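Local coordinates for protein uronate isomerase (Caulobacter crescentus, PDB 2Q01) that interconverts D-glucuronate with D-fructuronate and D-galacturonate with D-tagaturonate as an isomerase of the metallo-dependent hydrolase superfamily, at residues G42-D45 and P46-A50; D152-P156 and R157-D161; G395-R398 and F399-V403. All coordinates share one frame; numbering follows the deposited sequence.

Interaction 1: residues G42-D45 and P46-A50; sequences GHTD and PSWFA
Thr44 meets the following helix through CB and OG1 of its side chain. Its CB lies 3.9 Å from CZ3 of Trp48, and its OG1 sits near the plane of the Phe49 ring, at the edge, 4.2 Å from CE1. With chi1 at 64°, OG1 falls between the backbone N and the carbonyl carbon, the rotation that brings it to this ring edge. Thr44 also touches Leu168 of strand 165-169.

Asp45, next in line, shapes the way into helix 47-51. Its OD2 accepts a fairly straight hydrogen bond from Ser47 N at 3.2 Å, reached from above the carboxylate plane, which makes an Asx turn and caps the start of the helix. Asp45 O takes Trp48 N at 3.2 Å and closes a beta turn from Asp45 to Trp48, which overlaps it. The turn lies just after the His-X-His pair His41 and His43, at the exit of the first barrel strand, 37-39, as in related enzymes of the superfamily. A weak bond from Ser47 OG, 3.0 Å away, adds a second donor at Asp45 OD2. The methylene of Asp45 is used as well: CB stands over one face of the Trp48 indole, 3.6 Å from the centroid of the five-membered ring and 13° off its normal, a CH-pi contact. The carboxylate and indole planes are 50° apart, and Phe55 packs edge-to-face with the indole.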
loop_
_atom_site.group_PDB
_atom_site.type_symbol
_atom_site.label_atom_id
_atom_site.label_comp_id
_atom_site.label_asym_id
_atom_site.label_seq_id
_atom_site.Cartn_x
_atom_site.Cartn_y
_atom_site.Cartn_z
ATOM N N GLY B 42 -12.699 -18.862 15.119
ATOM C CA GLY B 42 -13.392 -17.858 15.922
ATOM C C GLY B 42 -13.191 -17.988 17.420
ATOM O O GLY B 42 -12.514 -18.909 17.888
ATOM N N HIS B 43 -13.807 -17.071 18.169
ATOM C CA HIS B 43 -13.575 -16.950 19.609
ATOM C C HIS B 43 -14.842 -16.933 20.467
ATOM O O HIS B 43 -14.883 -16.266 21.502
ATOM C CB HIS B 43 -12.724 -15.709 19.903
ATOM C CG HIS B 43 -11.371 -15.745 19.267
ATOM N ND1 HIS B 43 -10.277 -16.326 19.872
ATOM C CD2 HIS B 43 -10.939 -15.284 18.070
ATOM C CE1 HIS B 43 -9.227 -16.215 19.077
ATOM N NE2 HIS B 43 -9.603 -15.588 17.977
ATOM N N THR B 44 -15.866 -17.671 20.049
ATOM C CA THR B 44 -17.074 -17.819 20.864
ATOM C C THR B 44 -16.803 -18.787 22.017
ATOM O O THR B 44 -15.897 -19.625 21.934
ATOM C CB THR B 44 -18.312 -18.290 20.041
ATOM O OG1 THR B 44 -18.087 -19.606 19.523
ATOM C CG2 THR B 44 -18.617 -17.322 18.889
ATOM N N ASP B 45 -17.579 -18.658 23.090
ATOM C CA ASP B 45 -17.424 -19.493 24.279
ATOM C C ASP B 45 -18.207 -20.785 24.061
ATOM O O ASP B 45 -19.417 -20.734 23.850
ATOM C CB ASP B 45 -17.956 -18.739 25.504
ATOM C CG ASP B 45 -17.465 -19.308 26.829
ATOM O OD1 ASP B 45 -17.522 -18.562 27.828
ATOM O OD2 ASP B 45 -17.041 -20.480 26.899
ATOM N N PRO B 46 -17.519 -21.947 24.102
ATOM C CA PRO B 46 -18.166 -23.264 23.977
ATOM C C PRO B 46 -19.163 -23.595 25.090
ATOM O O PRO B 46 -20.041 -24.434 24.895
ATOM C CB PRO B 46 -16.987 -24.239 24.046
ATOM C CG PRO B 46 -15.903 -23.485 24.747
ATOM C CD PRO B 46 -16.057 -22.084 24.246
ATOM N N SER B 47 -19.020 -22.942 26.242
ATOM C CA SER B 47 -19.917 -23.151 27.376
ATOM C C SER B 47 -21.325 -22.619 27.116
ATOM O O SER B 47 -22.280 -23.074 27.747
ATOM C CB SER B 47 -19.346 -22.501 28.634
ATOM O OG SER B 47 -19.497 -21.096 28.588
ATOM N N TRP B 48 -21.443 -21.661 26.196
ATOM C CA TRP B 48 -22.739 -21.117 25.784
ATOM C C TRP B 48 -23.655 -22.190 25.207
ATOM O O TRP B 48 -24.860 -22.163 25.432
ATOM C CB TRP B 48 -22.569 -20.000 24.748
ATOM C CG TRP B 48 -21.914 -18.738 25.254
ATOM C CD1 TRP B 48 -21.802 -18.323 26.554
ATOM C CD2 TRP B 48 -21.320 -17.707 24.453
ATOM N NE1 TRP B 48 -21.161 -17.107 26.611
ATOM C CE2 TRP B 48 -20.856 -16.706 25.336
ATOM C CE3 TRP B 48 -21.128 -17.536 23.071
ATOM C CZ2 TRP B 48 -20.202 -15.551 24.884
ATOM C CZ3 TRP B 48 -20.479 -16.385 22.622
ATOM C CH2 TRP B 48 -20.025 -15.409 23.528
ATOM N N PHE B 49 -23.074 -23.140 24.481
ATOM C CA PHE B 49 -23.842 -24.201 23.837
ATOM C C PHE B 49 -23.925 -25.472 24.677
ATOM O O PHE B 49 -24.801 -26.306 24.450
ATOM C CB PHE B 49 -23.279 -24.499 22.441
ATOM C CG PHE B 49 -23.085 -23.272 21.605
ATOM C CD1 PHE B 49 -21.820 -22.716 21.446
ATOM C CD2 PHE B 49 -24.174 -22.646 21.005
ATOM C CE1 PHE B 49 -21.642 -21.566 20.687
ATOM C CE2 PHE B 49 -24.003 -21.495 20.247
ATOM C CZ PHE B 49 -22.736 -20.955 20.088
ATOM N N ALA B 50 -23.023 -25.615 25.644
ATOM C CA ALA B 50 -23.033 -26.784 26.516
ATOM C C ALA B 50 -24.074 -26.626 27.618
ATOM O O ALA B 50 -24.775 -27.583 27.960
ATOM C CB ALA B 50 -21.649 -27.041 27.103
#

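Interaction 2: residues D152-P156 and R157-D161; sequences DAFRP and RALFD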
loop_
_atom_site.group_PDB
_atom_site.type_symbol
_atom_site.label_atom_id
_atom_site.label_comp_id
_atom_site.label_asym_id
_atom_site.label_seq_id
_atom_site.Cartn_x
_atom_site.Cartn_y
_atom_site.Cartn_z
ATOM N N ASP B 152 -37.269 -18.343 24.357
ATOM C CA ASP B 152 -36.668 -19.617 23.946
ATOM C C ASP B 152 -36.005 -19.551 22.568
ATOM O O ASP B 152 -35.181 -20.406 22.228
ATOM C CB ASP B 152 -37.718 -20.737 23.955
ATOM C CG ASP B 152 -38.225 -21.069 25.354
ATOM O OD1 ASP B 152 -37.459 -20.927 26.334
ATOM O OD2 ASP B 152 -39.398 -21.486 25.470
ATOM N N ALA B 153 -36.368 -18.538 21.785
ATOM C CA ALA B 153 -35.863 -18.379 20.420
ATOM C C ALA B 153 -34.476 -17.735 20.373
ATOM O O ALA B 153 -33.822 -17.721 19.325
ATOM C CB ALA B 153 -36.856 -17.576 19.581
ATOM N N PHE B 154 -34.040 -17.205 21.514
ATOM C CA PHE B 154 -32.742 -16.551 21.633
ATOM C C PHE B 154 -31.793 -17.295 22.586
ATOM O O PHE B 154 -30.827 -16.725 23.089
ATOM C CB PHE B 154 -32.916 -15.085 22.038
ATOM C CG PHE B 154 -33.406 -14.200 20.919
ATOM C CD1 PHE B 154 -34.762 -14.139 20.592
ATOM C CD2 PHE B 154 -32.511 -13.421 20.194
ATOM C CE1 PHE B 154 -35.216 -13.317 19.559
ATOM C CE2 PHE B 154 -32.953 -12.602 19.155
ATOM C CZ PHE B 154 -34.309 -12.543 18.841
ATOM N N ARG B 155 -32.083 -18.569 22.828
ATOM C CA ARG B 155 -31.152 -19.464 23.494
ATOM C C ARG B 155 -30.035 -19.741 22.495
ATOM O O ARG B 155 -30.305 -19.846 21.295
ATOM C CB ARG B 155 -31.841 -20.778 23.891
ATOM C CG ARG B 155 -33.023 -20.627 24.833
ATOM C CD ARG B 155 -32.602 -20.068 26.183
ATOM N NE ARG B 155 -32.201 -21.124 27.108
ATOM C CZ ARG B 155 -32.927 -21.523 28.148
ATOM N NH1 ARG B 155 -34.092 -20.948 28.408
ATOM N NH2 ARG B 155 -32.485 -22.494 28.933
ATOM N N PRO B 156 -28.776 -19.817 22.973
ATOM C CA PRO B 156 -27.599 -20.083 22.130
ATOM C C PRO B 156 -27.762 -21.193 21.086
ATOM O O PRO B 156 -27.430 -20.976 19.917
ATOM C CB PRO B 156 -26.524 -20.451 23.151
ATOM C CG PRO B 156 -26.889 -19.641 24.349
ATOM C CD PRO B 156 -28.393 -19.583 24.382
ATOM N N ARG B 157 -28.277 -22.349 21.502
ATOM C CA ARG B 157 -28.518 -23.477 20.595
ATOM C C ARG B 157 -29.603 -23.174 19.562
ATOM O O ARG B 157 -29.482 -23.558 18.396
ATOM C CB ARG B 157 -28.916 -24.727 21.379
ATOM C CG ARG B 157 -27.792 -25.382 22.154
ATOM C CD ARG B 157 -28.280 -26.659 22.831
ATOM N NE ARG B 157 -27.218 -27.298 23.597
ATOM C CZ ARG B 157 -27.382 -28.359 24.379
ATOM N NH1 ARG B 157 -28.577 -28.917 24.512
ATOM N NH2 ARG B 157 -26.345 -28.865 25.028
ATOM N N ALA B 158 -30.657 -22.487 19.999
ATOM C CA ALA B 158 -31.771 -22.112 19.129
ATOM C C ALA B 158 -31.343 -21.098 18.072
ATOM O O ALA B 158 -31.806 -21.152 16.933
ATOM C CB ALA B 158 -32.922 -21.567 19.952
ATOM N N LEU B 159 -30.457 -20.186 18.464
ATOM C CA LEU B 159 -29.894 -19.183 17.563
ATOM C C LEU B 159 -28.921 -19.800 16.564
ATOM O O LEU B 159 -28.889 -19.399 15.404
ATOM C CB LEU B 159 -29.189 -18.092 18.365
ATOM C CG LEU B 159 -30.038 -16.991 19.000
ATOM C CD1 LEU B 159 -29.232 -16.242 20.055
ATOM C CD2 LEU B 159 -30.558 -16.028 17.951
ATOM N N PHE B 160 -28.136 -20.774 17.028
ATOM C CA PHE B 160 -27.211 -21.544 16.193
ATOM C C PHE B 160 -27.945 -22.208 15.030
ATOM O O PHE B 160 -27.439 -22.242 13.908
ATOM C CB PHE B 160 -26.525 -22.605 17.058
ATOM C CG PHE B 160 -25.368 -23.320 16.393
ATOM C CD1 PHE B 160 -24.063 -22.895 16.609
ATOM C CD2 PHE B 160 -25.577 -24.449 15.600
ATOM C CE1 PHE B 160 -22.992 -23.560 16.028
ATOM C CE2 PHE B 160 -24.510 -25.122 15.018
ATOM C CZ PHE B 160 -23.215 -24.677 15.232
ATOM N N ASP B 161 -29.135 -22.733 15.308
ATOM C CA ASP B 161 -29.949 -23.399 14.293
ATOM C C ASP B 161 -30.634 -22.414 13.346
ATOM O O ASP B 161 -30.687 -22.646 12.137
ATOM C CB ASP B 161 -30.973 -24.317 14.957
ATOM C CG ASP B 161 -30.326 -25.345 15.866
ATOM O OD1 ASP B 161 -30.997 -25.814 16.812
ATOM O OD2 ASP B 161 -29.142 -25.678 15.638
#
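Leu159 folds back from the first turn of helix 156-162 over the loop residues Ala153 and Phe154, with Arg155 at the N-cap. This short helix leads into strand 165-169 of the TIM-barrel domain. Starting at the backbone, Leu159 CB lies 3.6 Å from Arg155 O, the same carbonyl that receives Leu159 N in a hydrogen bond of 2.9 Å running nearly along the C=O axis. CG, placed anti to the carbonyl carbon (chi1 -80°), reaches Phe154 CA at 3.8 Å. There the chain forks. CD1 settles against Phe154 O at 3.5 Å, whereas CD2 turns to the ring of Phe154, 4.0 Å from its CD2, approaching it obliquely and also grazing Ala153 O. Replacing this leucine by an alanine would probably leave the Phe154 ring without its helix-side apolar neighbour and open a gap between loop and helix. That ring is also engaged by Arg162, in a cation-pi contact, and by Phe127.

The second turn bond of the helix, Phe160 N to Pro156 O, is 3.0 Å long, with the donor tilted 26° from the carbonyl plane. Pro156, the first helical residue, has no N-H to offer; Arg157 N, next along, donates to Asn52 OD1, so a side chain remote in sequence serves the helix start. Asn52 O also accepts from Arg155 NE. On the loop-facing side, the Ala158 methyl carbon CB lies 3.4 Å from Asp152 O.

Interaction 3: residues G395-R398 and F399-V403; sequences GMMR and FREQV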
loop_
_atom_site.group_PDB
_atom_site.type_symbol
_atom_site.label_atom_id
_atom_site.label_comp_id
_atom_site.label_asym_id
_atom_site.label_seq_id
_atom_site.Cartn_x
_atom_site.Cartn_y
_atom_site.Cartn_z
ATOM N N GLY B 395 -11.520 -3.476 3.036
ATOM C CA GLY B 395 -10.405 -4.377 3.306
ATOM C C GLY B 395 -10.480 -5.667 2.518
ATOM O O GLY B 395 -9.490 -6.087 1.913
ATOM N N MET B 396 -11.649 -6.299 2.522
ATOM C CA MET B 396 -11.855 -7.532 1.774
ATOM C C MET B 396 -11.681 -7.304 0.276
ATOM O O MET B 396 -11.150 -8.156 -0.435
ATOM C CB MET B 396 -13.243 -8.108 2.060
ATOM C CG MET B 396 -13.582 -8.206 3.538
ATOM S SD MET B 396 -15.300 -8.672 3.829
ATOM C CE MET B 396 -15.200 -9.307 5.501
ATOM N N MET B 397 -12.132 -6.146 -0.196
ATOM C CA MET B 397 -12.002 -5.785 -1.597
ATOM C C MET B 397 -10.539 -5.622 -1.967
ATOM O O MET B 397 -10.113 -6.118 -3.005
ATOM C CB MET B 397 -12.785 -4.502 -1.907
ATOM C CG MET B 397 -12.891 -4.153 -3.396
ATOM S SD MET B 397 -13.883 -5.304 -4.385
ATOM C CE MET B 397 -15.504 -5.108 -3.651
ATOM N N ARG B 398 -9.776 -4.933 -1.116
ATOM C CA ARG B 398 -8.336 -4.741 -1.335
ATOM C C ARG B 398 -7.590 -6.073 -1.371
ATOM O O ARG B 398 -6.729 -6.276 -2.226
ATOM C CB ARG B 398 -7.734 -3.814 -0.286
ATOM C CG ARG B 398 -7.942 -2.337 -0.581
ATOM C CD ARG B 398 -7.016 -1.467 0.239
ATOM N NE ARG B 398 -7.293 -1.545 1.673
ATOM C CZ ARG B 398 -8.127 -0.741 2.328
ATOM N NH1 ARG B 398 -8.303 -0.891 3.638
ATOM N NH2 ARG B 398 -8.792 0.209 1.678
ATOM N N PHE B 399 -7.944 -6.975 -0.457
ATOM C CA PHE B 399 -7.456 -8.339 -0.483
ATOM C C PHE B 399 -7.696 -8.967 -1.858
ATOM O O PHE B 399 -6.739 -9.359 -2.515
ATOM C CB PHE B 399 -8.097 -9.165 0.638
ATOM C CG PHE B 399 -7.682 -10.613 0.643
ATOM C CD1 PHE B 399 -8.522 -11.597 0.130
ATOM C CD2 PHE B 399 -6.451 -10.994 1.158
ATOM C CE1 PHE B 399 -8.139 -12.937 0.130
ATOM C CE2 PHE B 399 -6.061 -12.336 1.163
ATOM C CZ PHE B 399 -6.903 -13.303 0.647
ATOM N N ARG B 400 -8.954 -9.016 -2.300
ATOM C CA ARG B 400 -9.314 -9.583 -3.614
ATOM C C ARG B 400 -8.618 -8.902 -4.795
ATOM O O ARG B 400 -8.209 -9.573 -5.740
ATOM C CB ARG B 400 -10.835 -9.579 -3.840
ATOM C CG ARG B 400 -11.633 -10.581 -2.996
ATOM C CD ARG B 400 -11.267 -12.044 -3.288
ATOM N NE ARG B 400 -11.919 -12.954 -2.341
ATOM C CZ ARG B 400 -11.506 -14.190 -2.055
ATOM N NH1 ARG B 400 -12.179 -14.919 -1.171
ATOM N NH2 ARG B 400 -10.425 -14.703 -2.637
ATOM N N GLU B 401 -8.481 -7.579 -4.731
ATOM C CA GLU B 401 -7.780 -6.809 -5.765
ATOM C C GLU B 401 -6.264 -7.036 -5.804
ATOM O O GLU B 401 -5.642 -6.892 -6.856
ATOM C CB GLU B 401 -8.056 -5.317 -5.599
ATOM C CG GLU B 401 -9.446 -4.875 -6.036
ATOM C CD GLU B 401 -9.729 -3.412 -5.721
ATOM O OE1 GLU B 401 -8.838 -2.726 -5.168
ATOM O OE2 GLU B 401 -10.847 -2.947 -6.029
ATOM N N GLN B 402 -5.672 -7.388 -4.667
ATOM C CA GLN B 402 -4.207 -7.480 -4.565
ATOM C C GLN B 402 -3.635 -8.903 -4.584
ATOM O O GLN B 402 -2.464 -9.096 -4.894
ATOM C CB GLN B 402 -3.704 -6.693 -3.351
ATOM C CG GLN B 402 -3.622 -5.190 -3.625
ATOM C CD GLN B 402 -3.578 -4.331 -2.380
ATOM O OE1 GLN B 402 -3.908 -3.147 -2.432
ATOM N NE2 GLN B 402 -3.175 -4.914 -1.255
ATOM N N VAL B 403 -4.481 -9.883 -4.297
ATOM C CA VAL B 403 -4.069 -11.264 -4.090
ATOM C C VAL B 403 -4.407 -12.188 -5.273
ATOM O O VAL B 403 -3.648 -13.116 -5.580
ATOM C CB VAL B 403 -4.675 -11.774 -2.746
ATOM C CG1 VAL B 403 -5.076 -13.244 -2.781
ATOM C CG2 VAL B 403 -3.737 -11.464 -1.605
#
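The Phe399 ring has Met396 O at its edge, near the ring plane, and Val403 CB over one face, offset toward the rim. The guanidinium of Arg400 lies with one face against Phe399 CE1, and that of Arg398 with one face toward Gly395 N, again off-centre. These residues belong to one alpha helix, 393-407, with regular i to i+4 bonding: Phe399 N to Gly395 O at 3.0 Å, Arg400 N to Met396 O at 3.0 Å and Glu401 N to Met397 O at 2.8 Å. Farther on, Gln402 N to Arg398 O is bent and weak, and Phe399 O takes both Gln402 N and Val403 N.

One flank of the helix packs on helix 425-445, where Met396 and Met397 touch Val435. Another faces other subunits: Arg398 NH2 donates to Glu401 O of a neighbouring subunit, while Glu401 O here receives Arg398 NH2 of a third. Within its own chain, Arg398 NE forms a salt bridge with Glu364 and Glu401 OE2 one with Arg442. Met397, its CG anti to the backbone N (chi1 -171°), brings that carbon to 3.5 Å from Glu401 OE2.

How the interactions relate
Interactions 1 and 2 adjoin, with centres about 13 Å apart. Phe49 O of the first accepts a probable hydrogen bond from Arg157 NE of the second at 2.7 Å, and Pro156 CB packs on Trp48 O at 3.3 Å, so the helix after the first barrel strand and the helix before the second are tied together. Interaction 3 stands apart: its centre is about 30 Å from that of interaction 1, on the opposite side of the chain's centre, and about 34 Å from that of interaction 2. It belongs to the subunit interface, and its Phe399 side chain lies about 12 Å from a bound potassium ion. Segment 42-45 carries one histidine of the His-X-His pair, which probably puts interaction 1 near the active site.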